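PDB 5ZHB: cellobiose 2-epimerase, which catalyses the reversible epimerisation at C2 of the reducing-end glucose of cellobiose, giving 4-O-beta-D-glucosyl-D-mannose. Local coordinates for residues T153-E158 with N184-V189; R54-F59 with V118-E123; I240-Y245 with E294-K299; G29-L34 with N76-F81. One frame throughout, in Å; residues are numbered along the deposited sequence.

Overall arrangement
From the N terminus, contact 4 opens first, in the loop after helix 2-21, and closes on helix 69-86, an outer helix of the (alpha/alpha)6 barrel. Contact 2 opens inside that span, on helix 49-66, and closes beyond it on helix 111-128, so the two loops cross; their centres lie about 12 Å apart and they touch where Leu-56 meets Ala-78. Contacts 1 and 3 follow in series: contact 1 closes a shorter loop, joining strand 155-160 to an inner helix, 183-199, and contact 3 joins strand 242-244 to strand 294-296 across two helices. Contact 2 ties inner helices together, whereas contact 3, about 36 Å from contact 4 between centres, belongs to a peripheral sheet.

Contact 1: T153-E158 with N184-V189; sequences TNAYKE and NTHLHV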
# COMPACT_ATOMS: atom_id res chain seq x y z
N THR A 153 -3.17 24.72 4.77
CA THR A 153 -4.37 23.94 4.49
C THR A 153 -4.52 22.76 5.47
O THR A 153 -5.58 22.13 5.47
CB THR A 153 -4.33 23.44 3.04
OG1 THR A 153 -3.16 22.63 2.94
CG2 THR A 153 -4.27 24.56 2.03
N ASN A 154 -3.48 22.49 6.26
CA ASN A 154 -3.30 21.27 7.03
C ASN A 154 -3.37 20.03 6.11
O ASN A 154 -4.25 19.18 6.24
CB ASN A 154 -4.28 21.15 8.20
CG ASN A 154 -3.83 20.12 9.21
OD1 ASN A 154 -2.65 19.75 9.29
ND2 ASN A 154 -4.75 19.69 10.06
N ALA A 155 -2.44 19.94 5.16
CA ALA A 155 -2.49 18.82 4.21
C ALA A 155 -1.10 18.52 3.70
O ALA A 155 -0.27 19.42 3.52
CB ALA A 155 -3.47 19.14 3.11
N TYR A 156 -0.80 17.22 3.52
CA TYR A 156 0.42 16.83 2.85
C TYR A 156 0.29 17.16 1.37
O TYR A 156 -0.80 17.17 0.79
CB TYR A 156 0.75 15.39 3.25
CG TYR A 156 1.16 15.30 4.71
CD1 TYR A 156 2.48 15.51 5.09
CD2 TYR A 156 0.21 15.08 5.72
CE1 TYR A 156 2.84 15.48 6.43
CE2 TYR A 156 0.57 15.06 7.05
CZ TYR A 156 1.90 15.21 7.41
OH TYR A 156 2.29 15.25 8.72
N LYS A 157 1.44 17.44 0.77
CA LYS A 157 1.55 17.85 -0.61
C LYS A 157 1.81 16.62 -1.48
O LYS A 157 1.79 15.49 -1.00
CB LYS A 157 2.65 18.92 -0.64
CG LYS A 157 2.30 20.26 -0.01
CD LYS A 157 3.40 21.29 -0.26
CE LYS A 157 3.11 22.64 0.32
NZ LYS A 157 4.09 23.63 -0.16
N GLU A 158 1.97 16.87 -2.79
CA GLU A 158 1.96 15.83 -3.81
C GLU A 158 3.34 15.79 -4.49
O GLU A 158 4.23 15.08 -4.03
CB GLU A 158 0.81 16.05 -4.78
CG GLU A 158 -0.58 15.82 -4.18
CD GLU A 158 -0.83 14.35 -3.87
OE1 GLU A 158 -0.43 13.52 -4.72
OE2 GLU A 158 -1.42 14.03 -2.83
N ASN A 184 -5.24 9.36 -1.04
CA ASN A 184 -4.24 8.30 -1.22
C ASN A 184 -2.93 8.67 -0.53
O ASN A 184 -2.34 7.84 0.18
CB ASN A 184 -4.04 7.95 -2.68
CG ASN A 184 -3.19 6.71 -2.85
OD1 ASN A 184 -3.61 5.62 -2.46
ND2 ASN A 184 -1.97 6.89 -3.35
N THR A 185 -2.42 9.90 -0.77
CA THR A 185 -1.15 10.31 -0.17
C THR A 185 -1.24 10.33 1.35
O THR A 185 -0.37 9.82 2.03
CB THR A 185 -0.72 11.67 -0.72
OG1 THR A 185 -0.46 11.50 -2.11
CG2 THR A 185 0.55 12.18 -0.05
N HIS A 186 -2.36 10.86 1.89
CA HIS A 186 -2.57 10.91 3.33
C HIS A 186 -2.61 9.50 3.93
O HIS A 186 -2.07 9.27 5.02
CB HIS A 186 -3.83 11.76 3.60
CG HIS A 186 -3.53 13.21 3.40
ND1 HIS A 186 -3.55 13.80 2.15
CD2 HIS A 186 -3.16 14.19 4.28
CE1 HIS A 186 -3.20 15.09 2.28
NE2 HIS A 186 -2.96 15.36 3.56
N LEU A 187 -3.20 8.54 3.21
CA LEU A 187 -3.31 7.18 3.76
C LEU A 187 -1.92 6.60 3.97
O LEU A 187 -1.62 6.02 5.03
CB LEU A 187 -4.17 6.32 2.83
CG LEU A 187 -4.35 4.84 3.22
CD1 LEU A 187 -4.91 4.72 4.61
CD2 LEU A 187 -5.23 4.10 2.25
N HIS A 188 -1.07 6.70 2.92
CA HIS A 188 0.25 6.08 2.95
C HIS A 188 1.21 6.86 3.85
O HIS A 188 2.13 6.26 4.41
CB HIS A 188 0.72 5.70 1.54
CG HIS A 188 -0.19 4.68 0.98
ND1 HIS A 188 -0.22 3.38 1.45
CD2 HIS A 188 -1.21 4.77 0.13
CE1 HIS A 188 -1.18 2.72 0.82
NE2 HIS A 188 -1.80 3.54 0.04
N VAL A 189 0.99 8.17 4.04
CA VAL A 189 1.75 8.86 5.07
C VAL A 189 1.38 8.26 6.43
O VAL A 189 2.25 7.96 7.24
CB VAL A 189 1.58 10.38 5.03
CG1 VAL A 189 2.22 11.06 6.24
CG2 VAL A 189 2.14 10.94 3.73
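The backbone N-H of Tyr-156 points to the imidazole of His-186, with N and NE2 2.9 Å apart and an angle of 149° at the hydrogen. The bond joins a strand to helix 183-199 of the (alpha/alpha)6 barrel, the fold of the N-acylglucosamine 2-epimerase family. The donor is tilted 35° out of the imidazole plane. His-186 CD2 meets the phenol of Tyr-156 at its edge, 3.8 Å from CD2 of that ring, while Val-189 CG1 lies over the middle of one face, 4.3 Å from the ring centroid. A second polar link lies beside it, one residue back on the helix and two on along the other chain: Thr-185 OG1 donates to Glu-158 OE2 over 2.8 Å, on the syn side of the carboxylate and somewhat above its plane. The bend at chi2 (-69°) turns Glu-158 CD toward the helix.

The second shell holds these groups in place. His-186 ND1 is bonded to Thr-182 O, so both ring nitrogens are engaged and rotation of the imidazole is restrained. Thr-182 OG1 also bonds Glu-158 OE2, and the Tyr-156 hydroxyl is held by Glu-145 and Arg-208. Where the strand begins, Asn-154 and Ala-155 both face Asn-150 in a G1 beta bulge. Lys-157 O, buried here without a polar partner in the model, has the methyl Thr-185 CG2 3.7 Å away.

Contact 2: R54-F59 with V118-E123; sequences RQLWAF and VYALTE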
# COMPACT_ATOMS: atom_id res chain seq x y z
N ARG A 54 8.43 -1.34 -1.80
CA ARG A 54 7.45 -2.36 -1.48
C ARG A 54 8.13 -3.73 -1.40
O ARG A 54 7.78 -4.54 -0.54
CB ARG A 54 6.30 -2.32 -2.49
CG ARG A 54 5.39 -1.13 -2.20
CD ARG A 54 4.39 -1.03 -3.34
NE ARG A 54 3.43 0.03 -3.00
CZ ARG A 54 2.40 0.29 -3.77
NH1 ARG A 54 2.24 -0.35 -4.92
NH2 ARG A 54 1.50 1.16 -3.37
N GLN A 55 9.05 -3.98 -2.32
CA GLN A 55 9.86 -5.20 -2.30
C GLN A 55 10.62 -5.31 -0.97
O GLN A 55 10.60 -6.36 -0.33
CB GLN A 55 10.80 -5.24 -3.50
CG GLN A 55 10.10 -5.39 -4.82
CD GLN A 55 10.92 -4.80 -5.95
OE1 GLN A 55 12.01 -4.26 -5.71
NE2 GLN A 55 10.39 -4.86 -7.17
N LEU A 56 11.20 -4.20 -0.50
CA LEU A 56 11.94 -4.20 0.75
C LEU A 56 11.00 -4.48 1.92
O LEU A 56 11.31 -5.25 2.84
CB LEU A 56 12.67 -2.88 0.92
CG LEU A 56 13.27 -2.61 2.31
CD1 LEU A 56 14.23 -3.71 2.76
CD2 LEU A 56 13.97 -1.28 2.26
N TRP A 57 9.83 -3.83 1.90
CA TRP A 57 8.86 -4.02 2.97
C TRP A 57 8.43 -5.49 3.06
O TRP A 57 8.43 -6.07 4.15
CB TRP A 57 7.67 -3.05 2.84
CG TRP A 57 6.71 -3.25 3.98
CD1 TRP A 57 6.70 -2.57 5.16
CD2 TRP A 57 5.77 -4.34 4.11
NE1 TRP A 57 5.77 -3.13 6.00
CE2 TRP A 57 5.19 -4.21 5.39
CE3 TRP A 57 5.36 -5.36 3.28
CZ2 TRP A 57 4.23 -5.11 5.85
CZ3 TRP A 57 4.38 -6.23 3.72
CH2 TRP A 57 3.85 -6.11 5.00
N ALA A 58 8.04 -6.08 1.91
CA ALA A 58 7.50 -7.43 1.84
C ALA A 58 8.52 -8.46 2.34
O ALA A 58 8.17 -9.30 3.16
CB ALA A 58 7.01 -7.76 0.45
N PHE A 59 9.77 -8.37 1.88
CA PHE A 59 10.77 -9.33 2.33
C PHE A 59 11.13 -9.13 3.81
O PHE A 59 11.36 -10.13 4.50
CB PHE A 59 12.01 -9.25 1.46
CG PHE A 59 11.82 -9.96 0.14
CD1 PHE A 59 11.46 -11.30 0.11
CD2 PHE A 59 11.91 -9.27 -1.06
CE1 PHE A 59 11.26 -11.95 -1.10
CE2 PHE A 59 11.71 -9.93 -2.26
CZ PHE A 59 11.39 -11.26 -2.27
N VAL A 118 9.76 5.53 4.11
CA VAL A 118 9.70 5.44 5.57
C VAL A 118 9.14 4.10 6.00
O VAL A 118 9.70 3.43 6.88
CB VAL A 118 8.86 6.60 6.12
CG1 VAL A 118 8.51 6.40 7.59
CG2 VAL A 118 9.56 7.92 5.87
N TYR A 119 8.03 3.69 5.36
CA TYR A 119 7.38 2.43 5.70
C TYR A 119 8.34 1.25 5.53
O TYR A 119 8.40 0.36 6.38
CB TYR A 119 6.16 2.26 4.79
CG TYR A 119 5.23 1.10 5.13
CD1 TYR A 119 4.72 0.92 6.41
CD2 TYR A 119 4.82 0.22 4.16
CE1 TYR A 119 3.83 -0.09 6.71
CE2 TYR A 119 3.95 -0.83 4.45
CZ TYR A 119 3.43 -0.97 5.73
OH TYR A 119 2.56 -2.00 5.96
N ALA A 120 9.05 1.20 4.40
CA ALA A 120 9.92 0.06 4.11
C ALA A 120 11.20 0.06 4.96
O ALA A 120 11.64 -1.01 5.43
CB ALA A 120 10.24 0.04 2.65
N LEU A 121 11.78 1.24 5.15
CA LEU A 121 13.02 1.39 5.91
C LEU A 121 12.79 1.06 7.38
O LEU A 121 13.63 0.42 7.99
CB LEU A 121 13.57 2.81 5.72
CG LEU A 121 14.21 3.11 4.36
CD1 LEU A 121 14.33 4.60 4.19
CD2 LEU A 121 15.56 2.46 4.22
N THR A 122 11.63 1.47 7.93
CA THR A 122 11.30 1.14 9.31
C THR A 122 11.08 -0.36 9.45
O THR A 122 11.58 -0.94 10.40
CB THR A 122 10.14 1.99 9.83
OG1 THR A 122 8.96 1.84 9.03
CG2 THR A 122 10.52 3.46 9.86
N GLU A 123 10.44 -1.01 8.47
CA GLU A 123 10.23 -2.45 8.54
C GLU A 123 11.58 -3.18 8.51
O GLU A 123 11.80 -4.15 9.25
CB GLU A 123 9.34 -2.93 7.41
CG GLU A 123 8.81 -4.35 7.59
CD GLU A 123 7.83 -4.51 8.75
OE1 GLU A 123 7.31 -3.53 9.32
OE2 GLU A 123 7.64 -5.69 9.09
O HOH W 1 4.67 -2.87 8.94
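Trp-57 presents opposite faces of its indole to two residues of the partner helix, Tyr-119 and Glu-123. On one side the phenol of Tyr-119 forms an offset stack with the five-membered ring: the planes are only 9° apart and the centroids 4.0 Å. The overlap is displaced toward the rims, which brings Trp-57 NE1 to 3.2 Å from Tyr-119 CZ. On the other side the aliphatic part of Glu-123 lies on the indole, its CG 3.9 Å from the five-membered ring centroid in a CH-pi contact. Trp-57 CG stands anti to the backbone N (chi1 -179°), which starts the indole off in this direction. Water 1 lies at the indole edge, in the ring plane; it accepts from Trp-57 NE1 at 3.1 Å and donates to Glu-123 OE1 at 2.7 Å, bridging the two side chains. Glu-123 is further paired with Arg-64 and Arg-126, and the Tyr-119 hydroxyl is bonded to Arg-379.

Beside this layer Ala-120 has only a methyl, allowing the helices to approach closely: Trp-57 CA and Ala-120 CA are 4.4 Å apart, and the segment axes come within 8.1 Å at an angle of 33°. Leu-56 CD2 packs on Ala-120 CB. Running in roughly the same direction, the pair fits neighbouring inner helices of the barrel; Leu-56 and Leu-121 turn to helices 69-86 and 131-145, and Tyr-119 packs on helix 183-199.

Contact 3: I240-Y245 with E294-K299; sequences IDLKSY and ENENGK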
# COMPACT_ATOMS: atom_id res chain seq x y z
N ILE A 240 -14.67 15.28 -6.81
CA ILE A 240 -15.11 14.25 -7.75
C ILE A 240 -16.05 13.30 -7.01
O ILE A 240 -15.88 13.02 -5.83
CB ILE A 240 -13.93 13.47 -8.38
CG1 ILE A 240 -12.89 14.39 -9.03
CG2 ILE A 240 -14.44 12.44 -9.40
CD1 ILE A 240 -13.32 15.02 -10.34
N ASP A 241 -17.07 12.82 -7.73
CA ASP A 241 -17.97 11.83 -7.18
C ASP A 241 -17.35 10.44 -7.43
O ASP A 241 -17.64 9.84 -8.46
CB ASP A 241 -19.35 11.94 -7.81
CG ASP A 241 -20.32 10.85 -7.38
OD1 ASP A 241 -20.06 10.23 -6.33
OD2 ASP A 241 -21.29 10.61 -8.13
N LEU A 242 -16.46 9.99 -6.53
CA LEU A 242 -15.71 8.75 -6.73
C LEU A 242 -15.60 8.00 -5.42
O LEU A 242 -15.22 8.54 -4.40
CB LEU A 242 -14.31 9.01 -7.29
CG LEU A 242 -13.39 7.79 -7.49
CD1 LEU A 242 -13.94 6.79 -8.46
CD2 LEU A 242 -12.03 8.26 -7.96
N LYS A 243 -15.97 6.72 -5.45
CA LYS A 243 -15.78 5.84 -4.32
C LYS A 243 -14.86 4.71 -4.76
O LYS A 243 -15.10 4.12 -5.80
CB LYS A 243 -17.10 5.17 -3.91
CG LYS A 243 -18.03 6.05 -3.12
CD LYS A 243 -19.06 6.80 -3.93
CE LYS A 243 -20.05 7.41 -2.96
NZ LYS A 243 -20.98 8.26 -3.69
N SER A 244 -13.84 4.44 -3.93
CA SER A 244 -12.84 3.43 -4.21
C SER A 244 -12.88 2.42 -3.07
O SER A 244 -12.45 2.73 -1.95
CB SER A 244 -11.47 4.06 -4.37
OG SER A 244 -10.49 3.07 -4.63
N TYR A 245 -13.52 1.28 -3.34
CA TYR A 245 -13.95 0.36 -2.30
C TYR A 245 -12.72 -0.20 -1.61
O TYR A 245 -12.69 -0.43 -0.40
CB TYR A 245 -14.79 -0.78 -2.90
CG TYR A 245 -16.08 -0.34 -3.59
CD1 TYR A 245 -17.18 0.13 -2.87
CD2 TYR A 245 -16.22 -0.44 -4.97
CE1 TYR A 245 -18.36 0.49 -3.50
CE2 TYR A 245 -17.38 -0.05 -5.62
CZ TYR A 245 -18.46 0.41 -4.88
OH TYR A 245 -19.59 0.78 -5.56
N GLU A 294 -14.49 0.51 -8.35
CA GLU A 294 -14.77 1.92 -8.15
C GLU A 294 -16.21 2.20 -8.55
O GLU A 294 -16.79 1.46 -9.36
CB GLU A 294 -13.95 2.83 -9.07
CG GLU A 294 -12.51 3.05 -8.64
CD GLU A 294 -11.74 3.83 -9.70
OE1 GLU A 294 -12.20 3.94 -10.85
OE2 GLU A 294 -10.66 4.32 -9.35
N ASN A 295 -16.74 3.29 -8.00
CA ASN A 295 -18.03 3.83 -8.41
C ASN A 295 -17.85 5.32 -8.70
O ASN A 295 -17.61 6.12 -7.81
CB ASN A 295 -19.11 3.48 -7.40
CG ASN A 295 -20.47 4.02 -7.80
OD1 ASN A 295 -20.60 4.81 -8.74
ND2 ASN A 295 -21.50 3.54 -7.13
N GLU A 296 -17.84 5.64 -9.99
CA GLU A 296 -17.55 6.98 -10.46
C GLU A 296 -18.84 7.55 -11.04
O GLU A 296 -19.38 7.00 -11.99
CB GLU A 296 -16.48 7.03 -11.55
CG GLU A 296 -15.99 8.45 -11.80
CD GLU A 296 -14.69 8.48 -12.60
OE1 GLU A 296 -14.33 7.46 -13.22
OE2 GLU A 296 -14.01 9.50 -12.57
N ASN A 297 -19.30 8.66 -10.45
CA ASN A 297 -20.61 9.19 -10.80
C ASN A 297 -21.59 8.09 -10.41
O ASN A 297 -21.50 7.55 -9.31
CB ASN A 297 -20.55 9.73 -12.23
CG ASN A 297 -19.41 10.72 -12.40
OD1 ASN A 297 -18.58 10.57 -13.31
ND2 ASN A 297 -19.33 11.70 -11.52
N GLY A 298 -22.44 7.66 -11.33
CA GLY A 298 -23.31 6.53 -11.01
C GLY A 298 -22.67 5.17 -11.32
O GLY A 298 -23.23 4.14 -10.95
N LYS A 299 -21.52 5.15 -12.00
CA LYS A 299 -21.11 3.98 -12.76
C LYS A 299 -20.09 3.15 -12.00
O LYS A 299 -19.04 3.65 -11.59
CB LYS A 299 -20.60 4.44 -14.13
CG LYS A 299 -21.70 5.08 -14.97
CD LYS A 299 -21.28 6.20 -15.91
CE LYS A 299 -20.46 5.73 -17.07
NZ LYS A 299 -20.66 6.61 -18.22
O HOH W 2 -22.37 6.88 -6.54
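Lys-243 and Asn-295 form the tight centre, an antiparallel hydrogen-bonded pair in which Lys-243 N to Asn-295 O and Asn-295 N to Lys-243 O are both 2.9 Å. Two residues along, Asn-297 N donates to Asp-241 O at 2.8 Å, nearly straight at 175°. Leu-242 CG stands anti to the backbone N (chi1 177°), on the side from which CD1 comes within 3.9 Å of Glu-294 CD, on the face of Glu-296. At the other end Tyr-245, opening helix 245-262, brings its OH to 3.3 Å from Asn-295 CB, and its ring packs on Phe-227 and Ile-300. An alanine in place of Tyr-245 would probably open a gap beside Asn-295 CB and leave Ile-300 without this ring to pack on.

Strand 242-244 is outermost in a four-stranded antiparallel sheet; 294-296 lies next to it and turns back through a type II' turn, Glu-296 to Lys-299, into 299-305. Toward the turn the backbone pairing stays tight, but the side chains are looser and more exposed. Within one segment, Lys-243 NZ and Asp-241 OD1 form a salt bridge whose hydrogen bond is weak, at 3.4 Å; water 2, weakly held by this NZ, donates to Asn-297 O at 3.0 Å.

Contact 4: G29-L34 with N76-F81; sequences GGYYGL and NHAYRF
Water 3 joins the loop to the helix: it accepts from Gly-30 N at 3.1 Å and donates to His-77 O at 2.6 Å. It also lies over the centre of one face of the His-77 imidazole. The ring meets the same glycine at its edge, where His-77 NE2 gives Gly-30 O a weak bond of 2.9 Å, bent to 128°; a second weak bond from NE2 goes to Asp-25 O. His-77 CG is anti to the backbone N (chi1 -174°), which starts the ring off on the loop side. The edge of that imidazole faces the phenol of Tyr-31 in an offset edge-to-face pair with planes at 84°, and Tyr-31 CE1 is 3.9 Å from His-77 CD2. The Tyr-31 hydroxyl is bonded to Gln-74.

Phe-81 and the backbone angles together account for the two glycines. Its CD1 lies 3.5 Å from Gly-29 C and its CB 3.5 Å from Gly-30 N, so a side chain on either glycine would collide with the phenyl ring; both also have positive phi. An alanine in place of Phe-81 would probably open a gap beside Gly-29 C and leave the double-glycine chain freer to move. Phe-81 packs in addition on Thr-52 of helix 49-66. The arrangement is a glycine-rich loop, leading from helix 2-21 to strand 34-35, laid against helix 69-86, an outer helix of the (alpha/alpha)6 barrel.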
# COMPACT_ATOMS: atom_id res chain seq x y z
N GLY A 29 21.24 -4.93 -9.65
CA GLY A 29 20.70 -4.51 -8.35
C GLY A 29 19.17 -4.56 -8.36
O GLY A 29 18.55 -4.51 -9.42
N GLY A 30 18.57 -4.69 -7.17
CA GLY A 30 17.12 -4.77 -7.02
C GLY A 30 16.51 -5.94 -7.77
O GLY A 30 17.10 -7.02 -7.84
N TYR A 31 15.32 -5.69 -8.34
CA TYR A 31 14.49 -6.68 -9.00
C TYR A 31 14.12 -6.19 -10.39
O TYR A 31 13.91 -4.98 -10.60
CB TYR A 31 13.26 -6.95 -8.12
CG TYR A 31 13.66 -7.58 -6.81
CD1 TYR A 31 14.21 -6.81 -5.79
CD2 TYR A 31 13.55 -8.95 -6.62
CE1 TYR A 31 14.64 -7.39 -4.61
CE2 TYR A 31 13.98 -9.54 -5.44
CZ TYR A 31 14.54 -8.76 -4.44
OH TYR A 31 14.95 -9.31 -3.27
N TYR A 32 14.06 -7.12 -11.35
CA TYR A 32 13.71 -6.80 -12.72
C TYR A 32 12.37 -6.05 -12.73
O TYR A 32 11.45 -6.39 -11.98
CB TYR A 32 13.63 -8.04 -13.62
CG TYR A 32 14.89 -8.90 -13.66
CD1 TYR A 32 16.13 -8.35 -13.97
CD2 TYR A 32 14.85 -10.26 -13.37
CE1 TYR A 32 17.27 -9.13 -14.03
CE2 TYR A 32 15.99 -11.05 -13.40
CZ TYR A 32 17.20 -10.48 -13.74
OH TYR A 32 18.34 -11.22 -13.79
N GLY A 33 12.26 -5.07 -13.63
CA GLY A 33 11.28 -4.01 -13.49
C GLY A 33 9.90 -4.34 -14.07
O GLY A 33 8.95 -3.62 -13.80
N LEU A 34 9.80 -5.40 -14.88
CA LEU A 34 8.56 -5.72 -15.60
C LEU A 34 8.52 -7.22 -15.91
O LEU A 34 9.51 -7.76 -16.41
CB LEU A 34 8.46 -4.95 -16.91
CG LEU A 34 7.13 -5.01 -17.66
CD1 LEU A 34 6.05 -4.28 -16.89
CD2 LEU A 34 7.28 -4.38 -19.04
N ASN A 76 17.85 -7.57 2.25
CA ASN A 76 19.13 -6.89 2.11
C ASN A 76 19.36 -6.39 0.69
O ASN A 76 19.85 -5.28 0.52
CB ASN A 76 20.31 -7.78 2.47
CG ASN A 76 20.24 -8.20 3.92
OD1 ASN A 76 19.78 -7.45 4.79
ND2 ASN A 76 20.68 -9.42 4.18
N HIS A 77 19.09 -7.24 -0.31
CA HIS A 77 19.29 -6.89 -1.71
C HIS A 77 18.43 -5.68 -2.10
O HIS A 77 18.85 -4.79 -2.85
CB HIS A 77 18.96 -8.11 -2.57
CG HIS A 77 19.27 -7.94 -4.00
ND1 HIS A 77 20.57 -7.97 -4.45
CD2 HIS A 77 18.51 -7.70 -5.08
CE1 HIS A 77 20.59 -7.79 -5.76
NE2 HIS A 77 19.35 -7.60 -6.17
N ALA A 78 17.21 -5.64 -1.57
CA ALA A 78 16.30 -4.53 -1.84
C ALA A 78 16.80 -3.25 -1.17
O ALA A 78 16.77 -2.18 -1.77
CB ALA A 78 14.90 -4.89 -1.41
N TYR A 79 17.30 -3.38 0.07
CA TYR A 79 17.81 -2.24 0.83
C TYR A 79 18.96 -1.55 0.10
O TYR A 79 18.98 -0.31 -0.02
CB TYR A 79 18.20 -2.71 2.23
CG TYR A 79 18.83 -1.59 3.03
CD1 TYR A 79 18.04 -0.63 3.64
CD2 TYR A 79 20.21 -1.49 3.17
CE1 TYR A 79 18.59 0.41 4.36
CE2 TYR A 79 20.77 -0.46 3.88
CZ TYR A 79 19.97 0.49 4.48
OH TYR A 79 20.47 1.50 5.24
N ARG A 80 19.91 -2.37 -0.38
CA ARG A 80 21.05 -1.90 -1.15
C ARG A 80 20.62 -1.09 -2.37
O ARG A 80 21.10 0.01 -2.58
CB ARG A 80 21.94 -3.06 -1.63
CG ARG A 80 22.70 -3.71 -0.48
CD ARG A 80 23.77 -4.66 -1.01
NE ARG A 80 23.28 -5.96 -1.48
CZ ARG A 80 23.00 -7.03 -0.73
NH1 ARG A 80 23.24 -7.04 0.58
NH2 ARG A 80 22.47 -8.10 -1.30
N PHE A 81 19.72 -1.62 -3.18
CA PHE A 81 19.28 -0.91 -4.36
C PHE A 81 18.57 0.39 -4.00
O PHE A 81 18.70 1.40 -4.72
CB PHE A 81 18.34 -1.79 -5.19
CG PHE A 81 18.15 -1.21 -6.58
CD1 PHE A 81 19.21 -1.20 -7.47
CD2 PHE A 81 16.91 -0.69 -7.00
CE1 PHE A 81 19.02 -0.73 -8.77
CE2 PHE A 81 16.76 -0.16 -8.27
CZ PHE A 81 17.80 -0.20 -9.16
O HOH W 3 20.56 -4.43 -4.80